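Local atomic coordinates of ADP-ribose pyrophosphatase MutT (PDB entry 4KYX), a protein that belongs to the Nudix hydrolases and probably hydrolyses a pyrophosphate bond in nucleotides such as 8-oxo-dGTP, with magnesium as cofactor. Residues 11-16 with 88-93; 40-45 with 124-129; 66-71 with 107-112; 72-77 with 94-99. All blocks are in the same frame, centred on the assembly; numbering follows the deposited sequence.

Contact 1: 11-16 with 88-93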
loop_
_atom_site.group_PDB
_atom_site.type_symbol
_atom_site.label_atom_id
_atom_site.label_comp_id
_atom_site.label_asym_id
_atom_site.label_seq_id
_atom_site.Cartn_x
_atom_site.Cartn_y
_atom_site.Cartn_z
ATOM N N ASN A 11 12.066 10.653 -8.840
ATOM C CA ASN A 11 11.540 9.304 -9.074
ATOM C C ASN A 11 10.856 8.765 -7.819
ATOM O O ASN A 11 11.452 8.037 -7.038
ATOM C CB ASN A 11 12.678 8.372 -9.501
ATOM C CG ASN A 11 12.191 7.030 -10.009
ATOM O OD1 ASN A 11 10.988 6.797 -10.176
ATOM N ND2 ASN A 11 13.134 6.130 -10.264
ATOM N N HIS A 12 9.605 9.147 -7.637
ATOM C CA HIS A 12 8.803 8.743 -6.490
ATOM C C HIS A 12 8.251 7.293 -6.604
ATOM O O HIS A 12 7.864 6.839 -7.687
ATOM C CB HIS A 12 7.617 9.706 -6.357
ATOM C CG HIS A 12 8.017 11.126 -6.092
ATOM N ND1 HIS A 12 7.313 12.204 -6.584
ATOM C CD2 HIS A 12 9.054 11.643 -5.388
ATOM C CE1 HIS A 12 7.883 13.323 -6.175
ATOM N NE2 HIS A 12 8.941 13.011 -5.441
ATOM N N PRO A 13 8.163 6.584 -5.464
ATOM C CA PRO A 13 7.407 5.336 -5.400
ATOM C C PRO A 13 5.967 5.496 -5.951
ATOM O O PRO A 13 5.300 6.495 -5.676
ATOM C CB PRO A 13 7.380 5.044 -3.882
ATOM C CG PRO A 13 8.589 5.709 -3.362
ATOM C CD PRO A 13 8.684 6.978 -4.136
ATOM N N ARG A 14 5.513 4.512 -6.707
ATOM C CA ARG A 14 4.186 4.566 -7.301
ATOM C C ARG A 14 3.256 3.520 -6.746
ATOM O O ARG A 14 3.697 2.507 -6.294
ATOM C CB ARG A 14 4.343 4.377 -8.800
ATOM C CG ARG A 14 5.213 5.423 -9.476
ATOM C CD ARG A 14 4.447 6.684 -9.897
ATOM N NE ARG A 14 3.009 6.499 -10.180
ATOM C CZ ARG A 14 2.422 6.392 -11.370
ATOM N NH1 ARG A 14 3.110 6.377 -12.521
ATOM N NH2 ARG A 14 1.100 6.273 -11.403
ATOM N N ILE A 15 1.947 3.709 -6.866
ATOM C CA ILE A 15 1.042 2.762 -6.328
ATOM C C ILE A 15 0.374 2.001 -7.478
ATOM O O ILE A 15 -0.229 2.589 -8.365
ATOM C CB ILE A 15 -0.033 3.417 -5.463
ATOM C CG1 ILE A 15 0.617 4.109 -4.253
ATOM C CG2 ILE A 15 -1.063 2.366 -5.091
ATOM C CD1 ILE A 15 -0.018 5.402 -3.795
ATOM N N GLY A 16 0.466 0.689 -7.393
ATOM C CA GLY A 16 -0.084 -0.228 -8.377
ATOM C C GLY A 16 -1.205 -1.001 -7.706
ATOM O O GLY A 16 -1.162 -1.304 -6.514
ATOM N N GLN A 88 14.489 0.880 -12.886
ATOM C CA GLN A 88 14.584 1.936 -11.877
ATOM C C GLN A 88 13.200 2.487 -11.468
ATOM O O GLN A 88 12.984 3.693 -11.416
ATOM C CB GLN A 88 15.527 3.054 -12.322
ATOM C CG GLN A 88 16.999 2.675 -12.243
ATOM C CD GLN A 88 17.368 2.072 -10.905
ATOM O OE1 GLN A 88 17.239 0.859 -10.703
ATOM N NE2 GLN A 88 17.819 2.913 -9.976
ATOM N N LYS A 89 12.291 1.564 -11.176
ATOM C CA LYS A 89 10.939 1.872 -10.756
ATOM C C LYS A 89 10.752 1.285 -9.353
ATOM O O LYS A 89 11.383 0.306 -8.992
ATOM C CB LYS A 89 9.955 1.253 -11.738
ATOM N N HIS A 90 9.988 1.961 -8.514
ATOM C CA HIS A 90 9.670 1.460 -7.192
ATOM C C HIS A 90 8.121 1.488 -7.102
ATOM O O HIS A 90 7.528 2.556 -7.237
ATOM C CB HIS A 90 10.299 2.413 -6.180
ATOM C CG HIS A 90 10.027 2.069 -4.747
ATOM N ND1 HIS A 90 10.746 2.624 -3.719
ATOM C CD2 HIS A 90 9.141 1.221 -4.166
ATOM C CE1 HIS A 90 10.317 2.153 -2.566
ATOM N NE2 HIS A 90 9.336 1.314 -2.802
ATOM N N TYR A 91 7.501 0.333 -6.870
ATOM C CA TYR A 91 6.065 0.206 -6.766
ATOM C C TYR A 91 5.639 -0.383 -5.465
ATOM O O TYR A 91 6.201 -1.367 -4.996
ATOM C CB TYR A 91 5.535 -0.733 -7.846
ATOM C CG TYR A 91 5.410 -0.047 -9.125
ATOM C CD1 TYR A 91 4.274 0.668 -9.423
ATOM C CD2 TYR A 91 6.440 -0.103 -10.074
ATOM C CE1 TYR A 91 4.143 1.313 -10.640
ATOM C CE2 TYR A 91 6.323 0.560 -11.293
ATOM C CZ TYR A 91 5.175 1.269 -11.559
ATOM O OH TYR A 91 5.021 1.914 -12.761
ATOM N N VAL A 92 4.629 0.227 -4.873
ATOM C CA VAL A 92 3.900 -0.402 -3.811
ATOM C C VAL A 92 2.671 -0.990 -4.474
ATOM O O VAL A 92 1.853 -0.254 -5.047
ATOM C CB VAL A 92 3.578 0.599 -2.685
ATOM C CG1 VAL A 92 2.592 0.025 -1.695
ATOM C CG2 VAL A 92 4.874 1.000 -1.960
ATOM N N SER A 93 2.546 -2.320 -4.458
ATOM C CA SER A 93 1.385 -2.963 -5.061
ATOM C C SER A 93 0.338 -3.300 -4.005
ATOM O O SER A 93 0.647 -3.878 -2.968
ATOM C CB SER A 93 1.769 -4.235 -5.779
ATOM O OG SER A 93 2.684 -3.957 -6.851
HETATM O O HOH W 1 9.412 4.788 -9.111
#
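Arg14, Ile15 and Gly16 pair in parallel with Tyr91, Val92 and Ser93, the axes of 14-16 and 89-93 closing to 4.6 Å at 44°. The hydrogen bonds follow the parallel pattern: Arg14 straddles Tyr91, its N donating to His90 O (2.9 Å) and its O accepting from Val92 N (2.8 Å), and Gly16 N then returns to Val92 O. Toward Asn11 a side chain and a water replace the backbone ladder. Asn11 ND2 reaches Gln88 O at 2.7 Å, with the acceptor in the plane of the amide, while a water accepts from His90 N and lies within donating distance of Asn11 OD1 and His12 O, which compete with other acceptors for its protons. This pairing sits inside the mixed sheet of the Nudix fold, where 14-22 runs between 45-48 and 89-99. Pro13 lies over one face of the His90 imidazole: its CG is 4.1 Å from the ring centroid, 23° off the normal, displaced to the rim near ND1. The ring is also gripped at both nitrogens, by Asn81 at NE2 and by Gly52 N of the second subunit at ND1. On the Tyr91 ring CE1 meets Arg14 CB obliquely at 3.6 Å, Gly16 N lies at the ring edge, and OH bonds His48. Ile15 packs on Ile15 of the second subunit.

Contact 2: 40-45 with 124-129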
loop_
_atom_site.group_PDB
_atom_site.type_symbol
_atom_site.label_atom_id
_atom_site.label_comp_id
_atom_site.label_asym_id
_atom_site.label_seq_id
_atom_site.Cartn_x
_atom_site.Cartn_y
_atom_site.Cartn_z
ATOM N N SER A 40 9.144 -14.751 -21.200
ATOM C CA SER A 40 7.768 -14.674 -20.818
ATOM C C SER A 40 7.582 -14.573 -19.296
ATOM O O SER A 40 8.330 -15.207 -18.517
ATOM C CB SER A 40 7.014 -15.859 -21.374
ATOM O OG SER A 40 7.126 -15.897 -22.804
ATOM N N SER A 41 6.594 -13.788 -18.883
ATOM C CA SER A 41 6.224 -13.727 -17.443
ATOM C C SER A 41 4.743 -13.604 -17.296
ATOM O O SER A 41 4.077 -13.140 -18.230
ATOM C CB SER A 41 6.927 -12.574 -16.697
ATOM O OG SER A 41 6.658 -11.351 -17.333
ATOM N N TYR A 42 4.216 -14.045 -16.167
ATOM C CA TYR A 42 2.789 -13.977 -15.953
ATOM C C TYR A 42 2.439 -12.917 -14.901
ATOM O O TYR A 42 3.055 -12.866 -13.848
ATOM C CB TYR A 42 2.203 -15.333 -15.588
ATOM C CG TYR A 42 2.267 -16.321 -16.703
ATOM C CD1 TYR A 42 3.441 -17.012 -16.942
ATOM C CD2 TYR A 42 1.165 -16.562 -17.530
ATOM C CE1 TYR A 42 3.536 -17.941 -17.952
ATOM C CE2 TYR A 42 1.257 -17.507 -18.556
ATOM C CZ TYR A 42 2.444 -18.173 -18.762
ATOM O OH TYR A 42 2.641 -19.108 -19.756
ATOM N N ALA A 43 1.426 -12.100 -15.202
ATOM C CA ALA A 43 0.955 -11.072 -14.253
ATOM C C ALA A 43 -0.533 -11.120 -14.128
ATOM O O ALA A 43 -1.233 -11.442 -15.076
ATOM C CB ALA A 43 1.355 -9.683 -14.690
ATOM N N PRO A 44 -1.050 -10.697 -12.978
ATOM C CA PRO A 44 -2.499 -10.563 -12.920
ATOM C C PRO A 44 -2.984 -9.290 -13.628
ATOM O O PRO A 44 -2.171 -8.446 -14.031
ATOM C CB PRO A 44 -2.751 -10.517 -11.421
ATOM C CG PRO A 44 -1.500 -9.904 -10.868
ATOM C CD PRO A 44 -0.362 -10.225 -11.757
ATOM N N ALA A 45 -4.298 -9.102 -13.703
ATOM C CA ALA A 45 -4.856 -7.825 -14.080
ATOM C C ALA A 45 -4.389 -6.737 -13.105
ATOM O O ALA A 45 -4.073 -7.038 -11.911
ATOM C CB ALA A 45 -6.362 -7.928 -14.110
ATOM N N ASN A 124 -1.254 -25.034 -9.672
ATOM C CA ASN A 124 -0.612 -25.223 -10.945
ATOM C C ASN A 124 -0.205 -23.889 -11.561
ATOM O O ASN A 124 -0.325 -23.710 -12.765
ATOM C CB ASN A 124 -1.581 -25.958 -11.878
ATOM C CG ASN A 124 -0.956 -26.353 -13.194
ATOM O OD1 ASN A 124 0.206 -26.701 -13.264
ATOM N ND2 ASN A 124 -1.751 -26.325 -14.249
ATOM N N LEU A 125 0.259 -22.939 -10.741
ATOM C CA LEU A 125 0.696 -21.653 -11.267
ATOM C C LEU A 125 1.997 -21.772 -12.054
ATOM O O LEU A 125 2.844 -22.641 -11.788
ATOM C CB LEU A 125 0.868 -20.599 -10.160
ATOM C CG LEU A 125 -0.380 -20.126 -9.441
ATOM C CD1 LEU A 125 -0.040 -18.920 -8.573
ATOM C CD2 LEU A 125 -1.493 -19.811 -10.429
ATOM N N PRO A 126 2.158 -20.913 -13.064
ATOM C CA PRO A 126 3.453 -20.859 -13.735
ATOM C C PRO A 126 4.539 -20.394 -12.802
ATOM O O PRO A 126 4.254 -19.780 -11.778
ATOM C CB PRO A 126 3.236 -19.857 -14.873
ATOM C CG PRO A 126 1.786 -19.536 -14.908
ATOM C CD PRO A 126 1.091 -20.162 -13.754
ATOM N N SER A 127 5.788 -20.713 -13.136
ATOM C CA SER A 127 6.933 -20.348 -12.307
ATOM C C SER A 127 7.369 -18.931 -12.455
ATOM O O SER A 127 7.839 -18.318 -11.490
ATOM C CB SER A 127 8.174 -21.188 -12.717
ATOM O OG SER A 127 8.345 -22.210 -11.787
ATOM N N ASN A 128 7.285 -18.462 -13.692
ATOM C CA ASN A 128 7.765 -17.168 -14.129
ATOM C C ASN A 128 6.701 -16.073 -13.876
ATOM O O ASN A 128 6.077 -15.569 -14.781
ATOM C CB ASN A 128 8.089 -17.230 -15.637
ATOM C CG ASN A 128 7.076 -18.054 -16.450
ATOM O OD1 ASN A 128 6.592 -19.127 -16.017
ATOM N ND2 ASN A 128 6.809 -17.603 -17.670
ATOM N N LEU A 129 6.492 -15.762 -12.621
ATOM C CA LEU A 129 5.519 -14.773 -12.238
ATOM C C LEU A 129 6.137 -13.371 -12.056
ATOM O O LEU A 129 7.236 -13.242 -11.510
ATOM C CB LEU A 129 4.912 -15.243 -10.931
ATOM C CG LEU A 129 4.207 -16.586 -10.971
ATOM C CD1 LEU A 129 3.613 -16.815 -9.603
ATOM C CD2 LEU A 129 3.125 -16.673 -12.041
#
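Tyr42 reaches from the edge strand 40-43 into the loop 124-129, and its side chain can be followed atom by atom. CB touches the CD2 branch of Leu129 at 3.9 Å. CG lies beneath Pro126, whose CG stands 3.6 Å above the ring plane, over its centre and 13° off the normal, a CH-pi contact; the proline crosses the tyrosine side chain at about a right angle. CD1 meets Pro126 CB at 3.5 Å on that side of the ring. CE1, one step nearer the phenol end, is 3.3 Å from Asn128 ND2, which comes in at the ring edge near its plane. CZ, which carries the hydroxyl, is still 4.1 Å from Pro126 CG. Ring and amide planes are 85° apart, and the amide nitrogen is engaged elsewhere: ND2 donates to Ser40 O at 3.0 Å, almost straight at hydrogen, approaching from above the carbonyl plane, while Ser40 O stays in the plane of the amide. Asn128 CG sits between its own backbone N and carbonyl carbon (chi1 39°), the crowded position. The backbone of the same residue is used as well, Asn128 O accepting from Tyr42 N at 2.8 Å. Outside the two segments, Phe120 also meets the Tyr42 ring. Tyr42 and Leu129 form a single beta bridge at the outer strand of the antiparallel 28-34 sheet, and the bend that presents Asn128 to it is an inverse gamma turn centred on that residue, closed by a weak bond from Leu129 N to Ser127 O.

Contact 3: 66-71 with 107-112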
loop_
_atom_site.group_PDB
_atom_site.type_symbol
_atom_site.label_atom_id
_atom_site.label_comp_id
_atom_site.label_asym_id
_atom_site.label_seq_id
_atom_site.Cartn_x
_atom_site.Cartn_y
_atom_site.Cartn_z
ATOM N N GLU A 66 -9.106 -4.328 -19.159
ATOM C CA GLU A 66 -8.082 -5.272 -19.641
ATOM C C GLU A 66 -8.628 -6.619 -20.204
ATOM O O GLU A 66 -8.019 -7.210 -21.109
ATOM C CB GLU A 66 -7.055 -5.524 -18.526
ATOM C CG GLU A 66 -6.283 -4.260 -18.184
ATOM C CD GLU A 66 -5.432 -4.402 -16.961
ATOM O OE1 GLU A 66 -5.542 -5.427 -16.266
ATOM O OE2 GLU A 66 -4.713 -3.416 -16.616
ATOM N N THR A 67 -9.754 -7.073 -19.653
ATOM C CA THR A 67 -10.219 -8.435 -19.796
ATOM C C THR A 67 -11.685 -8.522 -20.209
ATOM O O THR A 67 -12.150 -9.613 -20.459
ATOM C CB THR A 67 -10.073 -9.238 -18.485
ATOM O OG1 THR A 67 -11.013 -8.712 -17.519
ATOM C CG2 THR A 67 -8.662 -9.179 -17.968
ATOM N N ASN A 68 -12.412 -7.407 -20.215
ATOM C CA ASN A 68 -13.876 -7.372 -20.432
ATOM C C ASN A 68 -14.700 -8.027 -19.317
ATOM O O ASN A 68 -15.905 -8.186 -19.460
ATOM C CB ASN A 68 -14.206 -8.046 -21.784
ATOM C CG ASN A 68 -15.489 -7.582 -22.417
ATOM O OD1 ASN A 68 -15.804 -6.425 -22.405
ATOM N ND2 ASN A 68 -16.229 -8.513 -23.032
ATOM N N LEU A 69 -14.066 -8.377 -18.205
ATOM C CA LEU A 69 -14.717 -9.076 -17.132
ATOM C C LEU A 69 -15.218 -8.077 -16.103
ATOM O O LEU A 69 -14.590 -7.045 -15.859
ATOM C CB LEU A 69 -13.774 -10.047 -16.431
ATOM C CG LEU A 69 -13.252 -11.191 -17.283
ATOM C CD1 LEU A 69 -12.164 -12.023 -16.631
ATOM C CD2 LEU A 69 -14.439 -12.048 -17.696
ATOM N N ILE A 70 -16.358 -8.418 -15.520
ATOM C CA ILE A 70 -16.991 -7.615 -14.488
ATOM C C ILE A 70 -16.773 -8.339 -13.183
ATOM O O ILE A 70 -17.252 -9.478 -12.998
ATOM C CB ILE A 70 -18.528 -7.448 -14.781
ATOM C CG1 ILE A 70 -18.717 -6.583 -16.006
ATOM C CG2 ILE A 70 -19.182 -6.854 -13.565
ATOM C CD1 ILE A 70 -20.183 -6.461 -16.468
ATOM N N ILE A 71 -16.053 -7.687 -12.261
ATOM C CA ILE A 71 -15.879 -8.257 -10.937
ATOM C C ILE A 71 -16.693 -7.498 -9.972
ATOM O O ILE A 71 -17.018 -6.307 -10.217
ATOM C CB ILE A 71 -14.405 -8.295 -10.447
ATOM C CG1 ILE A 71 -13.764 -6.926 -10.577
ATOM C CG2 ILE A 71 -13.610 -9.370 -11.198
ATOM C CD1 ILE A 71 -12.657 -6.718 -9.585
ATOM N N GLN A 107 -12.161 -11.301 -22.865
ATOM C CA GLN A 107 -11.525 -10.889 -24.122
ATOM C C GLN A 107 -10.213 -10.236 -23.794
ATOM O O GLN A 107 -10.102 -9.540 -22.773
ATOM C CB GLN A 107 -12.395 -9.900 -24.900
ATOM C CG GLN A 107 -13.669 -10.522 -25.368
ATOM C CD GLN A 107 -14.529 -9.571 -26.183
ATOM O OE1 GLN A 107 -14.105 -8.491 -26.558
ATOM N NE2 GLN A 107 -15.747 -9.995 -26.483
ATOM N N ASN A 108 -9.225 -10.433 -24.662
ATOM C CA ASN A 108 -7.956 -9.715 -24.502
ATOM C C ASN A 108 -8.070 -8.320 -25.120
ATOM O O ASN A 108 -7.864 -8.133 -26.354
ATOM C CB ASN A 108 -6.842 -10.479 -25.207
ATOM C CG ASN A 108 -5.478 -9.921 -24.931
ATOM O OD1 ASN A 108 -5.336 -8.905 -24.256
ATOM N ND2 ASN A 108 -4.443 -10.609 -25.414
ATOM N N LEU A 109 -8.388 -7.342 -24.285
ATOM C CA LEU A 109 -8.578 -6.012 -24.758
ATOM C C LEU A 109 -7.333 -5.173 -24.913
ATOM O O LEU A 109 -7.425 -4.083 -25.448
ATOM C CB LEU A 109 -9.606 -5.290 -23.848
ATOM C CG LEU A 109 -10.963 -5.994 -23.871
ATOM C CD1 LEU A 109 -11.965 -5.273 -22.965
ATOM C CD2 LEU A 109 -11.503 -6.118 -25.290
ATOM N N GLU A 110 -6.183 -5.648 -24.443
ATOM C CA GLU A 110 -4.897 -4.941 -24.630
ATOM C C GLU A 110 -3.876 -5.911 -25.223
ATOM O O GLU A 110 -2.880 -6.287 -24.577
ATOM C CB GLU A 110 -4.419 -4.340 -23.321
ATOM C CG GLU A 110 -5.427 -3.339 -22.744
ATOM C CD GLU A 110 -4.890 -2.496 -21.600
ATOM O OE1 GLU A 110 -4.084 -2.992 -20.778
ATOM O OE2 GLU A 110 -5.292 -1.321 -21.526
ATOM N N PRO A 111 -4.130 -6.332 -26.468
ATOM C CA PRO A 111 -3.276 -7.388 -27.033
ATOM C C PRO A 111 -1.846 -6.978 -27.352
ATOM O O PRO A 111 -1.006 -7.842 -27.583
ATOM C CB PRO A 111 -3.994 -7.802 -28.325
ATOM C CG PRO A 111 -5.079 -6.812 -28.562
ATOM C CD PRO A 111 -5.106 -5.813 -27.447
ATOM N N HIS A 112 -1.559 -5.682 -27.338
ATOM C CA HIS A 112 -0.163 -5.244 -27.449
ATOM C C HIS A 112 0.575 -5.274 -26.145
ATOM O O HIS A 112 1.796 -5.247 -26.144
ATOM C CB HIS A 112 -0.095 -3.897 -28.163
ATOM C CG HIS A 112 -0.663 -3.985 -29.540
ATOM N ND1 HIS A 112 -1.966 -3.639 -29.835
ATOM C CD2 HIS A 112 -0.165 -4.545 -30.662
ATOM C CE1 HIS A 112 -2.217 -3.909 -31.104
ATOM N NE2 HIS A 112 -1.138 -4.459 -31.626
HETATM O O HOH W 2 -5.489 -7.108 -21.926
#
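Two backbone bonds tie the end of helix 55-67 to the loop 107-112: Gln107 N donates to Thr67 O at 2.9 Å, nearly straight, and Leu109 N to Glu66 O at 3.2 Å. Both donors stand above their carbonyl planes, 46° out. A water also donates to Glu66 O (2.7 Å) and to Asn108 OD1, accepting from Glu110 N. Asn68 then leaves the helix with positive phi (67°), at the place of the glycine in the Nudix box consensus, and Thr67 OG1 accepts from Leu69 N in an ST turn and is also hydrogen-bonded to Val63 O. Leu109 CD1 approaches Asn68 N at 3.5 Å, the side chains crossing at an angle. The side chains of Asn68 and Gln107 lie side by side, pointing the same way, amide planes 35° apart; Asn68 ND2 is 3.7 Å from Gln107 CD and bonds Glu105 O. Glu66, last glutamate of the REUXEE signature, touches Glu110 OE1 with CG at 3.6 Å; the carboxylates do not pair (Glu66 OE2 to Glu110 OE1 4.2 Å), and Glu66 OE1 accepts from Gly46 N. Trp117 of strand 116-120 packs on Glu66 and Thr67, and Leu29 of strand 28-34 on Thr67 and Leu69.

Contact 4: 72-77 with 94-99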
loop_
_atom_site.group_PDB
_atom_site.type_symbol
_atom_site.label_atom_id
_atom_site.label_comp_id
_atom_site.label_asym_id
_atom_site.label_seq_id
_atom_site.Cartn_x
_atom_site.Cartn_y
_atom_site.Cartn_z
ATOM N N GLU A 72 -17.055 -8.180 -8.883
ATOM C CA GLU A 72 -17.789 -7.551 -7.809
ATOM C C GLU A 72 -17.041 -7.656 -6.470
ATOM O O GLU A 72 -16.297 -8.616 -6.251
ATOM C CB GLU A 72 -19.206 -8.141 -7.679
ATOM C CG GLU A 72 -19.227 -9.606 -7.273
ATOM C CD GLU A 72 -20.615 -10.191 -6.996
ATOM O OE1 GLU A 72 -21.707 -9.580 -7.354
ATOM O OE2 GLU A 72 -20.595 -11.327 -6.441
ATOM N N ASN A 73 -17.273 -6.661 -5.618
ATOM C CA ASN A 73 -16.855 -6.625 -4.200
ATOM C C ASN A 73 -15.425 -7.117 -3.973
ATOM O O ASN A 73 -15.197 -8.079 -3.233
ATOM C CB ASN A 73 -17.823 -7.433 -3.354
ATOM C CG ASN A 73 -19.218 -6.849 -3.376
ATOM O OD1 ASN A 73 -20.177 -7.557 -3.587
ATOM N ND2 ASN A 73 -19.317 -5.550 -3.184
ATOM N N PRO A 74 -14.476 -6.452 -4.634
ATOM C CA PRO A 74 -13.084 -6.890 -4.490
ATOM C C PRO A 74 -12.655 -6.732 -3.043
ATOM O O PRO A 74 -13.034 -5.724 -2.371
ATOM C CB PRO A 74 -12.316 -5.954 -5.409
ATOM C CG PRO A 74 -13.200 -4.793 -5.618
ATOM C CD PRO A 74 -14.594 -5.259 -5.484
ATOM N N GLN A 75 -11.905 -7.724 -2.575
ATOM C CA GLN A 75 -11.431 -7.846 -1.224
ATOM C C GLN A 75 -9.936 -7.603 -1.119
ATOM O O GLN A 75 -9.140 -8.164 -1.840
ATOM C CB GLN A 75 -11.747 -9.219 -0.634
ATOM C CG GLN A 75 -13.221 -9.557 -0.564
ATOM C CD GLN A 75 -14.014 -8.584 0.303
ATOM O OE1 GLN A 75 -13.715 -8.383 1.506
ATOM N NE2 GLN A 75 -15.033 -7.948 -0.299
ATOM N N PHE A 76 -9.551 -6.759 -0.191
ATOM C CA PHE A 76 -8.116 -6.417 0.020
ATOM C C PHE A 76 -7.366 -7.630 0.533
ATOM O O PHE A 76 -7.800 -8.277 1.488
ATOM C CB PHE A 76 -8.093 -5.241 0.988
ATOM C CG PHE A 76 -6.787 -4.569 1.133
ATOM C CD1 PHE A 76 -5.811 -5.102 1.941
ATOM C CD2 PHE A 76 -6.564 -3.366 0.543
ATOM C CE1 PHE A 76 -4.590 -4.451 2.119
ATOM C CE2 PHE A 76 -5.374 -2.708 0.714
ATOM C CZ PHE A 76 -4.374 -3.255 1.487
ATOM N N ILE A 77 -6.264 -8.023 -0.108
ATOM C CA ILE A 77 -5.509 -9.236 0.245
ATOM C C ILE A 77 -4.105 -8.942 0.793
ATOM O O ILE A 77 -3.636 -9.602 1.695
ATOM C CB ILE A 77 -5.315 -10.170 -0.981
ATOM C CG1 ILE A 77 -6.650 -10.742 -1.486
ATOM C CG2 ILE A 77 -4.331 -11.307 -0.683
ATOM C CD1 ILE A 77 -7.429 -11.594 -0.499
ATOM N N ILE A 94 -0.902 -2.991 -4.303
ATOM C CA ILE A 94 -2.031 -3.383 -3.493
ATOM C C ILE A 94 -2.765 -4.461 -4.233
ATOM O O ILE A 94 -3.193 -4.250 -5.370
ATOM C CB ILE A 94 -2.997 -2.210 -3.333
ATOM C CG1 ILE A 94 -2.239 -1.001 -2.804
ATOM C CG2 ILE A 94 -4.186 -2.603 -2.471
ATOM C CD1 ILE A 94 -1.694 -1.150 -1.448
ATOM N N PHE A 95 -2.875 -5.629 -3.619
ATOM C CA PHE A 95 -3.610 -6.723 -4.242
ATOM C C PHE A 95 -4.977 -6.875 -3.660
ATOM O O PHE A 95 -5.161 -6.804 -2.438
ATOM C CB PHE A 95 -2.886 -8.039 -4.077
ATOM C CG PHE A 95 -1.683 -8.152 -4.957
ATOM C CD1 PHE A 95 -1.803 -8.572 -6.250
ATOM C CD2 PHE A 95 -0.406 -7.811 -4.464
ATOM C CE1 PHE A 95 -0.672 -8.696 -7.085
ATOM C CE2 PHE A 95 0.707 -7.936 -5.301
ATOM C CZ PHE A 95 0.558 -8.371 -6.606
ATOM N N LEU A 96 -5.917 -7.163 -4.570
ATOM C CA LEU A 96 -7.261 -7.482 -4.209
ATOM C C LEU A 96 -7.731 -8.735 -4.924
ATOM O O LEU A 96 -7.122 -9.136 -5.876
ATOM C CB LEU A 96 -8.205 -6.346 -4.530
ATOM C CG LEU A 96 -7.930 -5.029 -3.859
ATOM C CD1 LEU A 96 -7.068 -4.148 -4.754
ATOM C CD2 LEU A 96 -9.255 -4.393 -3.563
ATOM N N LYS A 97 -8.693 -9.412 -4.353
ATOM C CA LYS A 97 -9.294 -10.525 -5.025
ATOM C C LYS A 97 -10.785 -10.356 -5.268
ATOM O O LYS A 97 -11.497 -9.750 -4.472
ATOM C CB LYS A 97 -8.999 -11.838 -4.345
ATOM C CG LYS A 97 -9.584 -12.051 -3.002
ATOM C CD LYS A 97 -9.805 -13.556 -2.755
ATOM C CE LYS A 97 -10.638 -13.688 -1.466
ATOM N NZ LYS A 97 -9.808 -13.852 -0.247
ATOM N N ALA A 98 -11.245 -10.922 -6.385
ATOM C CA ALA A 98 -12.659 -10.891 -6.669
ATOM C C ALA A 98 -13.041 -12.014 -7.601
ATOM O O ALA A 98 -12.232 -12.457 -8.435
ATOM C CB ALA A 98 -13.041 -9.572 -7.293
ATOM N N HIS A 99 -14.278 -12.469 -7.457
ATOM C CA HIS A 99 -14.864 -13.352 -8.464
ATOM C C HIS A 99 -15.461 -12.527 -9.582
ATOM O O HIS A 99 -16.057 -11.470 -9.332
ATOM C CB HIS A 99 -15.907 -14.275 -7.854
ATOM C CG HIS A 99 -15.318 -15.519 -7.291
ATOM N ND1 HIS A 99 -15.248 -16.697 -8.003
ATOM C CD2 HIS A 99 -14.681 -15.743 -6.118
ATOM C CE1 HIS A 99 -14.646 -17.612 -7.262
ATOM N NE2 HIS A 99 -14.286 -17.053 -6.117
HETATM O O HOH W 3 -15.980 -11.658 -5.502
#
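The Phe76 ring meets Ile94 obliquely, CE2 lying 3.4 Å from Ile94 CG2; beyond the two segments it stacks with Tyr142 of the second subunit and meets Tyr144 of its own chain edge-to-face. The imidazole of His99, at the other end of the pairing, meets the Phe22 ring. Between them Gln75 and Lys97 are a hydrogen-bonded antiparallel pair, each N donating to the other's O at 2.8 Å, and Ile77 N continues the ladder to Phe95 O. Phe76 and Leu96 form the adjoining non-hydrogen-bonded pair. This is the part of the 75-84/89-99 beta hairpin farthest from its turn, within the mixed sheet of the Nudix fold. On the face carrying Phe76 and Leu96, Pro74 CB packs against Leu96 CD2 at 3.9 Å and Ala98 CB at 4.1 Å, with Ile60 and Phe55 of helix 55-67 covering Pro74 and Phe76. Past Pro74 the ladder gives way: Glu72 N reaches His99 O only weakly, at 3.5 Å, and a water donates to Glu72 O and accepts a hydrogen bond from His99 N at 2.7 Å. Gln75 bends back at chi2 (-61°), and its NE2 bonds Asn73 O at 2.9 Å.

How the contacts relate
Contacts 1 and 4 share strand 89-99 and belong to one mixed sheet, parallel pairing with 14-22 in the first and antiparallel pairing with 75-84 in the second; they meet where Gly16 O and Ile94 N lie 2.8 Å apart, probably hydrogen-bonded. Both are partly buried and reach the second subunit. Contacts 2 and 3 lie at the surface, away from that subunit, and join loops to an edge strand and to a helix end; they rely on two hydrogen bonds each, contact 2 adding proline-aromatic packing and contact 3 a water. Ala45 CA touches Glu66 OE1, linking them, while Ile71 packs on Ala98 and so joins contact 3 to contact 4.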